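Local coordinates for protein mini spindles (Drosophila melanogaster, PDB 5VJC) that probably binds tubulin through HEAT-repeat TOG domains such as this one, and so promotes microtubule dynamics and mitotic spindle formation, at residues E40-Q45 against L93-L98; P6-N11 against A49-A54; E190-L195 against N228-C233. One frame throughout, in Å; residues are numbered along the deposited sequence.

Contact 1 (E40-Q45 against L93-L98); sequences ELLRDQ and LKWLTL
With CG anti to the backbone N (chi1 -178°), Leu42 carries its two methyls to helix 89-99, while Lys94 and Gln45, each with CG anti to the carbonyl carbon and an extended chain beyond, stretch until their polar ends meet. The leucine fork does most of the packing. Its CD1 lies against the aliphatic start of Lys94, 3.7 Å from CB, and the two side chains cross obliquely. Its CD2 settles on the backbone of the opposite helix, 3.6 Å from Trp95 CA, and also reaches Leu98 CD1 at 3.8 Å; toward the indole it stands at the ring edge, near the ring plane. A branched aliphatic residue suits this spot because its two methyls can part, CD1 to Lys94 and CD2 to Trp95 and Leu98. The contact joins two helices of the all-helical, HEAT-repeat TOG domain, roughly antiparallel (151°), the axes of the two segments 10.8 Å apart at closest approach, a wide spacing that leaves side chains to bridge the interface. An alanine in place of Leu42 would remove both methyls and would probably loosen the packing against Lys94, Trp95 and Leu98. Lys94 NZ gives a weak hydrogen bond to Gln45 OE1 at 3.4 Å, the chains crossing at about a right angle. A water joins the same ends, accepting from Gln45 NE2 (2.9 Å) and, more weakly, from Lys94 NZ. Trp95 leads its indole away to helix 64-77, and NE1 donates to Met59 O. Thr97 OG1 donates in the carbonyl plane to a lone pair of Lys94 O, 2.6 Å away.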
ATOM      1  N   GLU A  40      19.327   7.455  -6.471  1.00 32.38           N
ATOM      2  CA  GLU A  40      20.766   7.166  -6.348  1.00 36.36           C
ATOM      3  C   GLU A  40      21.065   6.208  -5.207  1.00 31.41           C
ATOM      4  O   GLU A  40      21.881   5.297  -5.349  1.00 31.24           O
ATOM      5  CB  GLU A  40      21.569   8.460  -6.169  1.00 35.06           C
ATOM      6  CG  GLU A  40      21.588   9.322  -7.430  1.00 50.37           C
ATOM      7  CD  GLU A  40      21.766   8.476  -8.689  1.00 58.36           C
ATOM      8  OE1 GLU A  40      22.786   7.748  -8.773  1.00 61.31           O
ATOM      9  OE2 GLU A  40      20.872   8.515  -9.574  1.00 56.75           O
ATOM     10  N   LEU A  41      20.407   6.404  -4.072  1.00 29.45           N
ATOM     11  CA  LEU A  41      20.520   5.447  -2.962  1.00 28.02           C
ATOM     12  C   LEU A  41      20.116   4.032  -3.390  1.00 27.09           C
ATOM     13  O   LEU A  41      20.849   3.061  -3.170  1.00 28.87           O
ATOM     14  CB  LEU A  41      19.655   5.902  -1.783  1.00 28.72           C
ATOM     15  CG  LEU A  41      19.435   4.849  -0.696  1.00 30.78           C
ATOM     16  CD1 LEU A  41      20.761   4.572   0.015  1.00 31.78           C
ATOM     17  CD2 LEU A  41      18.387   5.332   0.276  1.00 31.39           C
ATOM     18  N   LEU A  42      18.944   3.896  -4.001  1.00 27.17           N
ATOM     19  CA  LEU A  42      18.485   2.563  -4.403  1.00 25.81           C
ATOM     20  C   LEU A  42      19.451   1.913  -5.415  1.00 22.90           C
ATOM     21  O   LEU A  42      19.723   0.704  -5.355  1.00 25.65           O
ATOM     22  CB  LEU A  42      17.076   2.622  -5.005  1.00 26.30           C
ATOM     23  CG  LEU A  42      16.497   1.269  -5.407  1.00 23.63           C
ATOM     24  CD1 LEU A  42      16.364   0.354  -4.180  1.00 21.79           C
ATOM     25  CD2 LEU A  42      15.130   1.456  -6.092  1.00 23.92           C
ATOM     26  N   ARG A  43      19.933   2.699  -6.364  1.00 25.95           N
ATOM     27  CA  ARG A  43      20.848   2.145  -7.347  1.00 31.02           C
ATOM     28  C   ARG A  43      22.167   1.711  -6.667  1.00 26.93           C
ATOM     29  O   ARG A  43      22.688   0.636  -6.943  1.00 28.54           O
ATOM     30  CB  ARG A  43      21.117   3.148  -8.473  1.00 30.71           C
ATOM     31  CG  ARG A  43      21.959   2.538  -9.597  1.00 34.74           C
ATOM     32  CD  ARG A  43      22.217   3.498 -10.787  1.00 38.79           C
ATOM     33  NE  ARG A  43      22.883   2.740 -11.850  1.00 48.37           N
ATOM     34  CZ  ARG A  43      22.599   2.830 -13.150  1.00 53.77           C
ATOM     35  NH1 ARG A  43      21.663   3.679 -13.578  1.00 43.36           N
ATOM     36  NH2 ARG A  43      23.263   2.073 -14.023  1.00 47.14           N
ATOM     37  N   ASP A  44      22.675   2.544  -5.763  1.00 30.00           N
ATOM     38  CA  ASP A  44      23.843   2.184  -4.940  1.00 28.84           C
ATOM     39  C   ASP A  44      23.653   0.854  -4.212  1.00 33.36           C
ATOM     40  O   ASP A  44      24.509  -0.038  -4.276  1.00 31.23           O
ATOM     41  CB  ASP A  44      24.124   3.290  -3.921  1.00 33.22           C
ATOM     42  CG  ASP A  44      24.896   4.464  -4.528  1.00 42.72           C
ATOM     43  OD1 ASP A  44      25.143   4.430  -5.750  1.00 44.51           O
ATOM     44  OD2 ASP A  44      25.245   5.421  -3.791  1.00 50.39           O
ATOM     45  N   GLN A  45      22.516   0.710  -3.531  1.00 31.55           N
ATOM     46  CA  GLN A  45      22.229  -0.503  -2.771  1.00 30.46           C
ATOM     47  C   GLN A  45      22.089  -1.721  -3.662  1.00 31.29           C
ATOM     48  O   GLN A  45      22.484  -2.816  -3.276  1.00 29.27           O
ATOM     49  CB  GLN A  45      20.958  -0.340  -1.938  1.00 25.74           C
ATOM     50  CG  GLN A  45      21.121   0.614  -0.760  1.00 28.12           C
ATOM     51  CD  GLN A  45      19.846   0.720   0.044  1.00 31.92           C
ATOM     52  OE1 GLN A  45      18.742   0.713  -0.520  1.00 30.67           O
ATOM     53  NE2 GLN A  45      19.979   0.794   1.365  1.00 28.08           N
ATOM     54  N   LEU A  93      10.732  -4.001  -3.748  1.00 21.70           N
ATOM     55  CA  LEU A  93       9.593  -3.210  -3.287  1.00 21.35           C
ATOM     56  C   LEU A  93       9.889  -1.724  -3.480  1.00 22.28           C
ATOM     57  O   LEU A  93       9.032  -0.986  -3.985  1.00 20.99           O
ATOM     58  CB  LEU A  93       9.238  -3.512  -1.816  1.00 18.48           C
ATOM     59  CG  LEU A  93       8.699  -4.927  -1.532  1.00 20.25           C
ATOM     60  CD1 LEU A  93       8.461  -5.153  -0.047  1.00 20.68           C
ATOM     61  CD2 LEU A  93       7.389  -5.226  -2.347  1.00 17.80           C
ATOM     62  N   LYS A  94      11.097  -1.290  -3.103  1.00 23.23           N
ATOM     63  CA  LYS A  94      11.502   0.109  -3.294  1.00 25.43           C
ATOM     64  C   LYS A  94      11.446   0.526  -4.751  1.00 24.34           C
ATOM     65  O   LYS A  94      10.995   1.635  -5.065  1.00 23.03           O
ATOM     66  CB  LYS A  94      12.914   0.366  -2.764  1.00 23.26           C
ATOM     67  CG  LYS A  94      13.009   0.458  -1.248  1.00 29.19           C
ATOM     68  CD  LYS A  94      14.467   0.610  -0.775  1.00 28.22           C
ATOM     69  CE  LYS A  94      14.504   0.810   0.738  1.00 34.55           C
ATOM     70  NZ  LYS A  94      15.896   1.003   1.250  1.00 40.67           N
ATOM     71  N   TRP A  95      11.916  -0.340  -5.639  1.00 21.16           N
ATOM     72  CA  TRP A  95      11.936   0.009  -7.064  1.00 23.04           C
ATOM     73  C   TRP A  95      10.496   0.188  -7.577  1.00 21.60           C
ATOM     74  O   TRP A  95      10.223   1.066  -8.383  1.00 24.45           O
ATOM     75  CB  TRP A  95      12.659  -1.054  -7.902  1.00 22.18           C
ATOM     76  CG  TRP A  95      12.649  -0.725  -9.378  1.00 24.24           C
ATOM     77  CD1 TRP A  95      13.383   0.243 -10.009  1.00 27.60           C
ATOM     78  CD2 TRP A  95      11.847  -1.346 -10.397  1.00 29.66           C
ATOM     79  NE1 TRP A  95      13.086   0.260 -11.357  1.00 24.00           N
ATOM     80  CE2 TRP A  95      12.156  -0.710 -11.620  1.00 26.96           C
ATOM     81  CE3 TRP A  95      10.910  -2.389 -10.398  1.00 25.13           C
ATOM     82  CZ2 TRP A  95      11.551  -1.069 -12.820  1.00 32.09           C
ATOM     83  CZ3 TRP A  95      10.306  -2.744 -11.600  1.00 27.83           C
ATOM     84  CH2 TRP A  95      10.630  -2.089 -12.790  1.00 30.18           C
ATOM     85  N   LEU A  96       9.583  -0.639  -7.091  1.00 24.15           N
ATOM     86  CA  LEU A  96       8.197  -0.509  -7.525  1.00 26.91           C
ATOM     87  C   LEU A  96       7.568   0.771  -6.961  1.00 22.98           C
ATOM     88  O   LEU A  96       6.807   1.427  -7.665  1.00 28.72           O
ATOM     89  CB  LEU A  96       7.396  -1.761  -7.147  1.00 25.10           C
ATOM     90  CG  LEU A  96       7.915  -2.923  -8.009  1.00 24.22           C
ATOM     91  CD1 LEU A  96       7.607  -4.269  -7.397  1.00 26.08           C
ATOM     92  CD2 LEU A  96       7.372  -2.808  -9.467  1.00 28.12           C
ATOM     93  N   THR A  97       7.917   1.160  -5.736  1.00 20.30           N
ATOM     94  CA  THR A  97       7.367   2.394  -5.177  1.00 23.71           C
ATOM     95  C   THR A  97       7.755   3.600  -6.049  1.00 32.32           C
ATOM     96  O   THR A  97       6.978   4.553  -6.161  1.00 27.01           O
ATOM     97  CB  THR A  97       7.815   2.669  -3.710  1.00 23.06           C
ATOM     98  OG1 THR A  97       9.214   2.982  -3.656  1.00 24.82           O
ATOM     99  CG2 THR A  97       7.482   1.474  -2.771  1.00 20.10           C
ATOM    100  N   LEU A  98       8.933   3.564  -6.679  1.00 20.36           N
ATOM    101  CA  LEU A  98       9.275   4.633  -7.628  1.00 28.75           C
ATOM    102  C   LEU A  98       8.355   4.621  -8.853  1.00 31.21           C
ATOM    103  O   LEU A  98       7.897   5.663  -9.297  1.00 29.99           O
ATOM    104  CB  LEU A  98      10.732   4.520  -8.072  1.00 32.00           C
ATOM    105  CG  LEU A  98      11.762   4.644  -6.960  1.00 27.43           C
ATOM    106  CD1 LEU A  98      13.138   4.362  -7.558  1.00 31.77           C
ATOM    107  CD2 LEU A  98      11.730   6.042  -6.306  1.00 29.88           C
TER
HETATM  108  O   HOH W   1      17.966   0.471   3.427  1.00 34.41           O

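Contact 2 (P6-N11 against A49-A54); sequences PLLCAN and ANVNKA
A Schellman motif at Asn50, whose positive phi (60°) ends helix 36-48, and an N-cap at Asn52, which opens helix 53-59, make a tight corner between two helices of the TOG domain, and the irregular segment 6-11 runs along it. The closely packed part is largely apolar. Leu8 and Val51 lie side by side, pointing the same way, with Leu8 CD2 3.9 Å from Val51 CG2; both are buried, and Leu8 continues into Leu74, Ala84 and Leu85 of the neighbouring helices, where an aliphatic side chain is at home. Beside Val51 a water bridges the two backbones, accepting from Cys9 N at 2.7 Å and donating to Ala49 O. Asn52 N donates to Leu7 O at 3.0 Å, a fairly straight bond (162°) although the donor stands above the carbonyl plane. Asparagine suits the cap because its short amide folds back on the helix start: Asn52 OD1 accepts from Leu55 N and weakly from Ala54 N, while ND2 reaches Ser5 O.

The outer edge is looser. Asn50 is exposed there, with Cys9 CB 4.1 Å from Asn50 CB, and Pro6, at the far end by Asn52, is exposed too. Asn11 divides its amide, OD1 accepting from Ala13 N near the start of helix 13-22, while ND2 makes a weak hydrogen bond with Ala49 O, 3.0 Å away.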
ATOM      1  N   PRO A   6      22.910 -14.279 -12.460  1.00 61.97           N
ATOM      2  CA  PRO A   6      21.473 -14.307 -12.143  1.00 56.85           C
ATOM      3  C   PRO A   6      20.945 -12.899 -11.915  1.00 48.69           C
ATOM      4  O   PRO A   6      21.731 -12.028 -11.546  1.00 51.47           O
ATOM      5  CB  PRO A   6      21.406 -15.146 -10.861  1.00 52.10           C
ATOM      6  CG  PRO A   6      22.748 -14.949 -10.222  1.00 61.38           C
ATOM      7  CD  PRO A   6      23.729 -14.834 -11.367  1.00 58.95           C
ATOM      8  N   LEU A   7      19.655 -12.674 -12.155  1.00 48.94           N
ATOM      9  CA  LEU A   7      19.069 -11.346 -11.983  1.00 43.80           C
ATOM     10  C   LEU A   7      19.294 -10.839 -10.564  1.00 38.86           C
ATOM     11  O   LEU A   7      19.720  -9.702 -10.341  1.00 42.99           O
ATOM     12  CB  LEU A   7      17.566 -11.368 -12.294  1.00 41.11           C
ATOM     13  CG  LEU A   7      17.145 -11.667 -13.733  1.00 44.68           C
ATOM     14  CD1 LEU A   7      15.644 -11.482 -13.879  1.00 44.17           C
ATOM     15  CD2 LEU A   7      17.891 -10.782 -14.724  1.00 39.56           C
ATOM     16  N   LEU A   8      19.000 -11.703  -9.606  1.00 36.62           N
ATOM     17  CA  LEU A   8      19.101 -11.355  -8.204  1.00 34.67           C
ATOM     18  C   LEU A   8      19.997 -12.366  -7.512  1.00 41.10           C
ATOM     19  O   LEU A   8      19.959 -13.556  -7.828  1.00 37.11           O
ATOM     20  CB  LEU A   8      17.718 -11.327  -7.548  1.00 34.00           C
ATOM     21  CG  LEU A   8      16.735 -10.308  -8.113  1.00 28.74           C
ATOM     22  CD1 LEU A   8      15.400 -10.453  -7.417  1.00 31.44           C
ATOM     23  CD2 LEU A   8      17.276  -8.890  -7.952  1.00 26.89           C
ATOM     24  N   CYS A   9      20.798 -11.895  -6.567  1.00 38.67           N
ATOM     25  CA  CYS A   9      21.728 -12.787  -5.891  1.00 43.71           C
ATOM     26  C   CYS A   9      21.213 -13.123  -4.490  1.00 41.52           C
ATOM     27  O   CYS A   9      20.892 -12.225  -3.706  1.00 40.19           O
ATOM     28  CB  CYS A   9      23.122 -12.146  -5.852  1.00 38.99           C
ATOM     29  SG  CYS A   9      24.372 -13.068  -4.904  1.00 60.58           S
ATOM     30  N   ALA A  10      21.092 -14.415  -4.187  1.00 40.81           N
ATOM     31  CA  ALA A  10      20.771 -14.825  -2.828  1.00 43.02           C
ATOM     32  C   ALA A  10      21.973 -14.535  -1.949  1.00 47.95           C
ATOM     33  O   ALA A  10      23.020 -15.173  -2.070  1.00 56.94           O
ATOM     34  CB  ALA A  10      20.394 -16.300  -2.757  1.00 44.88           C
ATOM     35  N   ASN A  11      21.829 -13.541  -1.089  1.00 42.39           N
ATOM     36  CA  ASN A  11      22.876 -13.180  -0.159  1.00 41.83           C
ATOM     37  C   ASN A  11      22.200 -12.626   1.072  1.00 41.10           C
ATOM     38  O   ASN A  11      20.963 -12.604   1.140  1.00 35.01           O
ATOM     39  CB  ASN A  11      23.854 -12.180  -0.786  1.00 39.39           C
ATOM     40  CG  ASN A  11      23.168 -10.914  -1.273  1.00 41.75           C
ATOM     41  OD1 ASN A  11      22.257 -10.402  -0.624  1.00 37.91           O
ATOM     42  ND2 ASN A  11      23.606 -10.402  -2.428  1.00 36.94           N
ATOM     43  N   ALA A  49      24.458  -5.004  -3.685  1.00 30.33           N
ATOM     44  CA  ALA A  49      23.810  -6.307  -3.517  1.00 29.50           C
ATOM     45  C   ALA A  49      24.066  -7.290  -4.676  1.00 31.35           C
ATOM     46  O   ALA A  49      23.535  -8.388  -4.669  1.00 31.57           O
ATOM     47  CB  ALA A  49      22.291  -6.113  -3.319  1.00 31.78           C
ATOM     48  N   ASN A  50      24.897  -6.913  -5.650  1.00 30.21           N
ATOM     49  CA  ASN A  50      25.138  -7.762  -6.828  1.00 32.25           C
ATOM     50  C   ASN A  50      23.880  -8.053  -7.654  1.00 33.30           C
ATOM     51  O   ASN A  50      23.761  -9.105  -8.290  1.00 32.84           O
ATOM     52  CB  ASN A  50      25.786  -9.092  -6.430  1.00 37.84           C
ATOM     53  CG  ASN A  50      27.207  -8.916  -5.909  1.00 46.50           C
ATOM     54  OD1 ASN A  50      27.969  -8.081  -6.403  1.00 52.36           O
ATOM     55  ND2 ASN A  50      27.558  -9.690  -4.897  1.00 42.36           N
ATOM     56  N   VAL A  51      22.932  -7.131  -7.641  1.00 30.90           N
ATOM     57  CA  VAL A  51      21.840  -7.213  -8.612  1.00 31.19           C
ATOM     58  C   VAL A  51      22.472  -7.116 -10.011  1.00 31.28           C
ATOM     59  O   VAL A  51      23.358  -6.291 -10.225  1.00 29.17           O
ATOM     60  CB  VAL A  51      20.800  -6.097  -8.395  1.00 26.02           C
ATOM     61  CG1 VAL A  51      19.817  -6.035  -9.554  1.00 28.72           C
ATOM     62  CG2 VAL A  51      20.068  -6.339  -7.062  1.00 22.51           C
ATOM     63  N   ASN A  52      22.058  -7.992 -10.923  1.00 35.77           N
ATOM     64  CA  ASN A  52      22.519  -7.958 -12.313  1.00 37.51           C
ATOM     65  C   ASN A  52      22.656  -6.528 -12.827  1.00 37.44           C
ATOM     66  O   ASN A  52      21.720  -5.742 -12.727  1.00 33.02           O
ATOM     67  CB  ASN A  52      21.552  -8.744 -13.203  1.00 38.11           C
ATOM     68  CG  ASN A  52      22.005  -8.796 -14.655  1.00 45.95           C
ATOM     69  OD1 ASN A  52      21.943  -7.799 -15.375  1.00 45.03           O
ATOM     70  ND2 ASN A  52      22.450  -9.967 -15.091  1.00 46.37           N
ATOM     71  N   LYS A  53      23.822  -6.173 -13.361  1.00 35.64           N
ATOM     72  CA  LYS A  53      24.040  -4.774 -13.709  1.00 38.05           C
ATOM     73  C   LYS A  53      23.264  -4.325 -14.948  1.00 37.87           C
ATOM     74  O   LYS A  53      22.965  -3.138 -15.083  1.00 36.76           O
ATOM     75  CB  LYS A  53      25.535  -4.495 -13.874  1.00 45.97           C
ATOM     76  CG  LYS A  53      26.248  -4.336 -12.514  1.00 41.52           C
ATOM     77  CD  LYS A  53      27.468  -5.226 -12.391  1.00 49.31           C
ATOM     78  CE  LYS A  53      27.983  -5.266 -10.944  1.00 39.63           C
ATOM     79  NZ  LYS A  53      28.306  -3.881 -10.509  1.00 46.67           N
ATOM     80  N   ALA A  54      22.918  -5.248 -15.842  1.00 31.26           N
ATOM     81  CA  ALA A  54      22.067  -4.856 -16.970  1.00 38.47           C
ATOM     82  C   ALA A  54      20.648  -4.540 -16.466  1.00 31.43           C
ATOM     83  O   ALA A  54      19.998  -3.606 -16.944  1.00 35.97           O
ATOM     84  CB  ALA A  54      22.033  -5.948 -18.033  1.00 36.94           C
TER
HETATM   85  O   HOH W   2      20.941  -9.295  -5.851  1.00 27.44           O

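Contact 3 (E190-L195 against N228-C233); sequences ECLDEL and NAALNC
Helices 185-202 and 224-241 run almost parallel here, their local axes 12° apart in direction and 8.5 Å apart at closest approach, with Leu192 and Ala229 facing each other across the interface. So small a spacing calls for a small residue, and Ala229 provides it: its CB sits 3.6 Å from Leu192 CB. With CG anti to the carbonyl carbon (chi1 -76°), Leu192 lays its fork alongside Ala230, CD1 coming within 4.0 Å of Ala230 CB and CD2 lying over Ala230 CA. A turn further on, Cys233 holds SG anti to its backbone N, which brings the sulfur alongside Leu195 CB at 4.1 Å. Leu195 itself packs onward against Phe173, Val176 and Met177 of helix 169-178. Side-by-side stacking of near-parallel helices is a feature of HEAT-repeat solenoids, and this contact is consistent with it.

At the partly exposed edge of this apolar seam Asp193 bends back across Ala229, its OD1 3.4 Å from Ala229 CB. A water donates both to Asp193 OD1, at 2.8 Å, and to Ala229 O, at 2.9 Å, linking a carboxylate on one helix to a main-chain carbonyl on the other. With the carboxylate ionised, as is likely, neither oxygen could donate to the other and their direct pairing would probably be unfavourable; the water bridges them by pointing an O-H at each.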
ATOM      1  N   GLU A 190     -11.997   5.585  -1.870  1.00 24.40           N
ATOM      2  CA  GLU A 190     -11.502   4.210  -1.914  1.00 27.96           C
ATOM      3  C   GLU A 190     -10.879   3.799  -0.584  1.00 24.44           C
ATOM      4  O   GLU A 190     -11.019   2.649  -0.152  1.00 25.46           O
ATOM      5  CB  GLU A 190     -10.492   4.033  -3.062  1.00 24.44           C
ATOM      6  CG  GLU A 190     -11.118   4.141  -4.465  1.00 28.92           C
ATOM      7  CD  GLU A 190     -12.099   2.998  -4.772  1.00 30.84           C
ATOM      8  OE1 GLU A 190     -12.130   2.016  -4.001  1.00 29.62           O
ATOM      9  OE2 GLU A 190     -12.830   3.086  -5.781  1.00 34.42           O
ATOM     10  N   CYS A 191     -10.227   4.741   0.095  1.00 23.68           N
ATOM     11  CA  CYS A 191      -9.690   4.442   1.416  1.00 23.29           C
ATOM     12  C   CYS A 191     -10.827   4.187   2.396  1.00 25.92           C
ATOM     13  O   CYS A 191     -10.754   3.254   3.194  1.00 20.64           O
ATOM     14  CB  CYS A 191      -8.767   5.563   1.915  1.00 24.10           C
ATOM     15  SG  CYS A 191      -7.131   5.545   1.106  1.00 26.55           S
ATOM     16  N   LEU A 192     -11.894   4.981   2.325  1.00 25.10           N
ATOM     17  CA  LEU A 192     -13.058   4.712   3.182  1.00 22.11           C
ATOM     18  C   LEU A 192     -13.655   3.306   2.967  1.00 25.40           C
ATOM     19  O   LEU A 192     -13.899   2.589   3.939  1.00 25.42           O
ATOM     20  CB  LEU A 192     -14.135   5.773   2.966  1.00 24.68           C
ATOM     21  CG  LEU A 192     -13.829   7.124   3.621  1.00 27.14           C
ATOM     22  CD1 LEU A 192     -14.661   8.263   2.975  1.00 27.51           C
ATOM     23  CD2 LEU A 192     -14.032   7.053   5.138  1.00 27.68           C
ATOM     24  N   ASP A 193     -13.866   2.911   1.709  1.00 21.97           N
ATOM     25  CA  ASP A 193     -14.316   1.552   1.380  1.00 24.05           C
ATOM     26  C   ASP A 193     -13.343   0.477   1.916  1.00 23.97           C
ATOM     27  O   ASP A 193     -13.762  -0.592   2.364  1.00 24.68           O
ATOM     28  CB  ASP A 193     -14.482   1.377  -0.146  1.00 24.40           C
ATOM     29  CG  ASP A 193     -15.683   2.149  -0.714  1.00 29.52           C
ATOM     30  OD1 ASP A 193     -16.500   2.672   0.068  1.00 30.48           O
ATOM     31  OD2 ASP A 193     -15.802   2.228  -1.956  1.00 29.58           O
ATOM     32  N   GLU A 194     -12.046   0.750   1.867  1.00 21.61           N
ATOM     33  CA  GLU A 194     -11.080  -0.206   2.392  1.00 21.37           C
ATOM     34  C   GLU A 194     -11.188  -0.297   3.913  1.00 24.10           C
ATOM     35  O   GLU A 194     -11.117  -1.389   4.484  1.00 23.47           O
ATOM     36  CB  GLU A 194      -9.655   0.170   1.956  1.00 26.88           C
ATOM     37  CG  GLU A 194      -8.665  -1.002   2.081  1.00 27.66           C
ATOM     38  CD  GLU A 194      -9.017  -2.186   1.175  1.00 27.00           C
ATOM     39  OE1 GLU A 194      -9.855  -2.040   0.249  1.00 27.09           O
ATOM     40  OE2 GLU A 194      -8.423  -3.263   1.358  1.00 24.63           O
ATOM     41  N   LEU A 195     -11.389   0.839   4.578  1.00 23.94           N
ATOM     42  CA  LEU A 195     -11.584   0.812   6.019  1.00 23.09           C
ATOM     43  C   LEU A 195     -12.786  -0.071   6.373  1.00 28.48           C
ATOM     44  O   LEU A 195     -12.738  -0.845   7.331  1.00 26.62           O
ATOM     45  CB  LEU A 195     -11.761   2.226   6.580  1.00 27.76           C
ATOM     46  CG  LEU A 195     -10.502   3.119   6.478  1.00 26.64           C
ATOM     47  CD1 LEU A 195     -10.817   4.605   6.683  1.00 26.59           C
ATOM     48  CD2 LEU A 195      -9.389   2.653   7.452  1.00 24.70           C
ATOM     49  N   ASN A 228     -21.107   8.948   0.673  1.00 35.36           N
ATOM     50  CA  ASN A 228     -21.687   7.602   0.670  1.00 35.43           C
ATOM     51  C   ASN A 228     -20.704   6.563   1.246  1.00 35.56           C
ATOM     52  O   ASN A 228     -21.115   5.617   1.912  1.00 35.68           O
ATOM     53  CB  ASN A 228     -22.129   7.181  -0.748  1.00 38.38           C
ATOM     54  CG  ASN A 228     -23.249   8.078  -1.320  1.00 52.10           C
ATOM     55  OD1 ASN A 228     -23.993   8.723  -0.576  1.00 54.00           O
ATOM     56  ND2 ASN A 228     -23.363   8.116  -2.646  1.00 44.79           N
ATOM     57  N   ALA A 229     -19.408   6.746   1.014  1.00 36.45           N
ATOM     58  CA  ALA A 229     -18.425   5.793   1.535  1.00 32.90           C
ATOM     59  C   ALA A 229     -18.268   5.920   3.050  1.00 33.45           C
ATOM     60  O   ALA A 229     -18.141   4.915   3.750  1.00 35.72           O
ATOM     61  CB  ALA A 229     -17.078   5.980   0.837  1.00 29.48           C
ATOM     62  N   ALA A 230     -18.282   7.147   3.563  1.00 27.25           N
ATOM     63  CA  ALA A 230     -18.117   7.348   4.996  1.00 27.73           C
ATOM     64  C   ALA A 230     -19.343   6.815   5.751  1.00 33.89           C
ATOM     65  O   ALA A 230     -19.211   6.220   6.826  1.00 35.59           O
ATOM     66  CB  ALA A 230     -17.883   8.811   5.308  1.00 29.32           C
ATOM     67  N   LEU A 231     -20.521   7.029   5.175  1.00 37.62           N
ATOM     68  CA  LEU A 231     -21.769   6.525   5.746  1.00 41.75           C
ATOM     69  C   LEU A 231     -21.766   5.008   5.846  1.00 37.80           C
ATOM     70  O   LEU A 231     -22.075   4.456   6.896  1.00 39.25           O
ATOM     71  CB  LEU A 231     -22.965   6.979   4.915  1.00 41.78           C
ATOM     72  CG  LEU A 231     -23.329   8.462   5.014  1.00 46.53           C
ATOM     73  CD1 LEU A 231     -24.394   8.819   3.989  1.00 44.40           C
ATOM     74  CD2 LEU A 231     -23.781   8.790   6.432  1.00 50.61           C
ATOM     75  N   ASN A 232     -21.434   4.339   4.744  1.00 43.17           N
ATOM     76  CA  ASN A 232     -21.350   2.879   4.741  1.00 43.37           C
ATOM     77  C   ASN A 232     -20.381   2.386   5.781  1.00 41.98           C
ATOM     78  O   ASN A 232     -20.595   1.341   6.400  1.00 41.71           O
ATOM     79  CB  ASN A 232     -20.946   2.356   3.369  1.00 44.39           C
ATOM     80  CG  ASN A 232     -22.077   2.417   2.383  1.00 52.85           C
ATOM     81  OD1 ASN A 232     -23.247   2.411   2.771  1.00 61.16           O
ATOM     82  ND2 ASN A 232     -21.748   2.477   1.102  1.00 51.87           N
ATOM     83  N   CYS A 233     -19.328   3.161   6.008  1.00 38.97           N
ATOM     84  CA  CYS A 233     -18.311   2.739   6.945  1.00 37.55           C
ATOM     85  C   CYS A 233     -18.801   2.879   8.388  1.00 41.13           C
ATOM     86  O   CYS A 233     -18.565   1.995   9.213  1.00 39.59           O
ATOM     87  CB  CYS A 233     -17.014   3.525   6.736  1.00 32.68           C
ATOM     88  SG  CYS A 233     -15.663   2.832   7.695  1.00 30.73           S
TER
HETATM   89  O   HOH W   3     -17.370   2.353   2.700  1.00 29.29           O

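Overall arrangement
The three contacts are spread along an elongated, all-helical TOG domain. Contacts 1 and 2 lie on the same side of the chain's centre, their centres 14 Å apart, and share a part of the chain: helix 36-48 carries segment 40-45 of contact 1 and leads into the 49-54 corner of contact 2, so their segments alternate along the sequence. Contact 3 comes later and on the opposite side, its centre 32 Å from that of contact 1 and 42 Å from that of contact 2. It touches neither; its nearest atoms are about 16 Å from contact 1 and about 26 Å from contact 2. Contacts 1 and 2 thus belong to the N-terminal part, while contact 3 joins two helices well along the chain.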